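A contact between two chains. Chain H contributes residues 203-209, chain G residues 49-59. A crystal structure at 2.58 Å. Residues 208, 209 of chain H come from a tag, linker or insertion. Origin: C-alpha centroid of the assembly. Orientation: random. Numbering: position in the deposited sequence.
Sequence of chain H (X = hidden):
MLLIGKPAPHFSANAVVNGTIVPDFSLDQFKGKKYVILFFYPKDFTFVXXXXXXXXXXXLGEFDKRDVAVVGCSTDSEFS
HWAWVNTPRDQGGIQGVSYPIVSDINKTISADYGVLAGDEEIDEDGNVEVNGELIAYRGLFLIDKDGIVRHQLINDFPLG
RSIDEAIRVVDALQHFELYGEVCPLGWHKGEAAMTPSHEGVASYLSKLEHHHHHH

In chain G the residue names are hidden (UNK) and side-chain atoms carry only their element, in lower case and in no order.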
# COMPACT_ATOMS: atom_id res chain seq x y z
N SER H 203 -11.84 23.67 54.31
CA SER H 203 -12.07 24.97 54.93
C SER H 203 -13.06 25.81 54.12
O SER H 203 -13.96 26.42 54.69
CB SER H 203 -10.75 25.71 55.09
OG SER H 203 -10.95 27.08 55.41
N TYR H 204 -12.90 25.85 52.79
CA TYR H 204 -13.82 26.63 51.96
C TYR H 204 -15.25 26.10 52.06
O TYR H 204 -16.20 26.88 52.19
CB TYR H 204 -13.35 26.66 50.50
CG TYR H 204 -14.30 27.43 49.60
CD1 TYR H 204 -15.39 26.80 49.00
CD2 TYR H 204 -14.11 28.79 49.36
CE1 TYR H 204 -16.27 27.50 48.20
CE2 TYR H 204 -14.98 29.50 48.55
CZ TYR H 204 -16.06 28.85 47.98
OH TYR H 204 -16.94 29.54 47.18
N LEU H 205 -15.43 24.77 51.95
CA LEU H 205 -16.79 24.23 51.96
C LEU H 205 -17.43 24.31 53.34
O LEU H 205 -18.66 24.42 53.43
CB LEU H 205 -16.81 22.79 51.45
CG LEU H 205 -16.59 22.63 49.95
CD1 LEU H 205 -16.76 21.18 49.53
CD2 LEU H 205 -17.54 23.54 49.18
N SER H 206 -16.64 24.24 54.41
CA SER H 206 -17.22 24.39 55.75
C SER H 206 -17.75 25.80 55.96
O SER H 206 -18.81 25.98 56.58
CB SER H 206 -16.18 24.02 56.81
OG SER H 206 -15.04 24.84 56.72
N LYS H 207 -17.04 26.81 55.45
CA LYS H 207 -17.49 28.19 55.60
C LYS H 207 -18.79 28.46 54.86
O LYS H 207 -19.57 29.32 55.29
CB LYS H 207 -16.40 29.15 55.11
CG LYS H 207 -15.09 29.07 55.88
CD LYS H 207 -14.04 29.98 55.26
CE LYS H 207 -12.69 29.82 55.94
NZ LYS H 207 -11.59 30.49 55.17
N LEU H 208 -19.04 27.77 53.75
CA LEU H 208 -20.29 27.97 53.02
C LEU H 208 -21.49 27.50 53.82
O LEU H 208 -22.58 28.07 53.69
CB LEU H 208 -20.25 27.25 51.67
CG LEU H 208 -19.44 27.88 50.53
CD1 LEU H 208 -19.74 27.19 49.21
CD2 LEU H 208 -19.68 29.38 50.43
N GLU H 209 -21.33 26.47 54.65
CA GLU H 209 -22.40 25.99 55.52
C GLU H 209 -22.21 26.48 56.95
O GLU H 209 -22.58 27.60 57.29
CB GLU H 209 -22.48 24.45 55.49
CG GLU H 209 -23.32 23.87 54.35
CD GLU H 209 -22.59 23.82 53.02
OE1 GLU H 209 -21.35 23.63 53.01
OE2 GLU H 209 -23.26 23.96 51.97
N UNK G 49 -13.98 21.24 41.98
CA UNK G 49 -15.03 20.31 41.57
C UNK G 49 -16.15 20.18 42.60
O UNK G 49 -17.33 20.21 42.19
c UNK G 49 -14.38 18.95 41.27
s UNK G 49 -12.81 19.04 40.35
N UNK G 50 -15.88 20.02 43.90
CA UNK G 50 -17.01 19.96 44.85
C UNK G 50 -17.81 21.25 44.89
O UNK G 50 -19.03 21.19 45.04
c UNK G 50 -16.32 19.68 46.20
c UNK G 50 -14.60 19.78 44.58
c UNK G 50 -14.91 20.09 46.01
N UNK G 51 -17.16 22.41 44.75
CA UNK G 51 -17.92 23.65 44.75
C UNK G 51 -18.86 23.72 43.55
O UNK G 51 -20.02 24.13 43.69
o UNK G 51 -16.50 25.11 43.45
c UNK G 51 -16.99 24.86 44.77
c UNK G 51 -15.82 24.58 45.68
N UNK G 52 -18.39 23.28 42.38
CA UNK G 52 -19.27 23.27 41.22
C UNK G 52 -20.42 22.28 41.40
O UNK G 52 -21.58 22.60 41.11
c UNK G 52 -17.37 23.93 39.64
o UNK G 52 -16.85 24.59 37.38
o UNK G 52 -16.11 22.63 38.08
c UNK G 52 -18.49 22.95 39.95
c UNK G 52 -16.73 23.70 38.27
N UNK G 53 -20.13 21.08 41.91
CA UNK G 53 -21.19 20.08 42.09
C UNK G 53 -22.22 20.54 43.12
O UNK G 53 -23.44 20.43 42.89
c UNK G 53 -18.63 17.31 41.89
c UNK G 53 -19.89 17.97 41.37
c UNK G 53 -20.84 16.92 40.83
c UNK G 53 -20.56 18.75 42.49
N UNK G 54 -21.76 21.07 44.25
CA UNK G 54 -22.66 21.54 45.29
C UNK G 54 -23.49 22.72 44.79
O UNK G 54 -24.69 22.79 45.03
c UNK G 54 -20.22 20.90 48.23
c UNK G 54 -21.30 20.63 47.21
c UNK G 54 -22.73 22.68 47.53
c UNK G 54 -21.86 21.90 46.56
N UNK G 55 -22.85 23.66 44.08
CA UNK G 55 -23.60 24.79 43.55
C UNK G 55 -24.67 24.37 42.56
O UNK G 55 -25.76 24.95 42.54
N UNK G 56 -24.37 23.39 41.71
CA UNK G 56 -25.41 22.87 40.83
C UNK G 56 -26.54 22.24 41.62
O UNK G 56 -27.71 22.35 41.24
c UNK G 56 -25.42 22.90 37.62
c UNK G 56 -23.74 23.69 36.11
c UNK G 56 -24.82 21.88 39.83
c UNK G 56 -24.44 22.50 38.52
c UNK G 56 -23.11 22.72 38.19
c UNK G 56 -25.07 23.49 36.42
c UNK G 56 -22.76 23.30 37.00
N UNK G 57 -26.21 21.57 42.74
CA UNK G 57 -27.27 21.05 43.60
C UNK G 57 -28.13 22.18 44.16
O UNK G 57 -29.36 22.08 44.19
c UNK G 57 -26.68 20.21 44.73
c UNK G 57 -27.71 19.63 45.70
n UNK G 57 -29.94 18.71 45.41
c UNK G 57 -28.66 18.64 45.05
o UNK G 57 -28.25 17.81 44.23
N UNK G 58 -27.49 23.27 44.60
CA UNK G 58 -28.24 24.38 45.19
C UNK G 58 -29.12 25.08 44.16
O UNK G 58 -30.19 25.58 44.50
c UNK G 58 -27.30 25.40 45.83
o UNK G 58 -25.92 24.14 49.01
o UNK G 58 -27.96 24.01 48.20
c UNK G 58 -26.22 24.83 46.75
c UNK G 58 -26.74 24.30 48.08
N UNK G 59 -28.67 25.14 42.91
CA UNK G 59 -29.44 25.81 41.87
C UNK G 59 -30.35 24.86 41.11
O UNK G 59 -30.88 25.23 40.06
c UNK G 59 -28.49 26.52 40.89

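Position 49 of chain G carries one carbon followed by one sulfur. The short thiol side chain, out of reach of chain H, identifies Cys49(G). At position 50, three carbons close a ring onto the backbone nitrogen, which only proline does. The CB of this residue lies 3.7 Å from CD1 of Leu205(H), a purely apolar approach; the residue is Pro50(G).

Position 51 has a first carbon bearing one oxygen and one carbon, and the carbon arm approaches Tyr204(H) and Leu205(H). This is Thr51(G). Its CG2 lies 3.9 Å from CE1 of Tyr204(H) and 4.0 Å from CD2 of Leu205(H), while OG1 is hydrogen-bonded to a residue just outside the two stretches.

Three carbons, the third carrying two oxygens, occupy position 52, and the side chain is out of reach of chain H. Neither a carboxylate nor an amide is excluded by shape alone, but the elements settle it: this is Glu52(G), whose carboxylate oxygens are both hydrogen-bonded elsewhere in the structure. Position 53 has four carbons forked at the second, hence Leu53(G), which does not reach chain H. The four carbons at position 54 fork at the first instead, with one arm two carbons long. This is Ile54(G), and its CD1, at the tip of the long arm, sits 3.7 Å from CD1 of Leu205(H).

Position 55 has no side-chain atoms and is Gly55(G). At position 56 one carbon leads to a ring of six carbons without a hydroxyl, so Phe56(G), directed clear of the contact. Position 57 shows three carbons, the third with one oxygen and one nitrogen: Gln57(G), also remote from chain H. Position 58 again ends in a carbon with two oxygens after two others, giving Glu58(G); its OE2 comes within 4.0 Å of OE2 of Glu209(H). The single carbon of position 59 makes Ala59(G), where the chain leaves the helix.

The contact joins two helices running in roughly the same direction, their N-to-C axes 24° apart and 10.8 Å at closest approach. Leu205(H) is its centre, covered more than any other residue here, with CD1 reaching both Pro50(G) and Ile54(G), residues one helical turn apart, and CD2 near Thr51(G). Tyr204(H) adds its ring against the same threonine methyl. No hydrogen bond crosses between the stretches, so apolar packing does the work. At the margin, the tag-derived Glu209(H) meets Glu58(G) as a like charge, a proximity that offers no attraction of its own.

Chain G, residues 49-59: CPTELIGFQEA
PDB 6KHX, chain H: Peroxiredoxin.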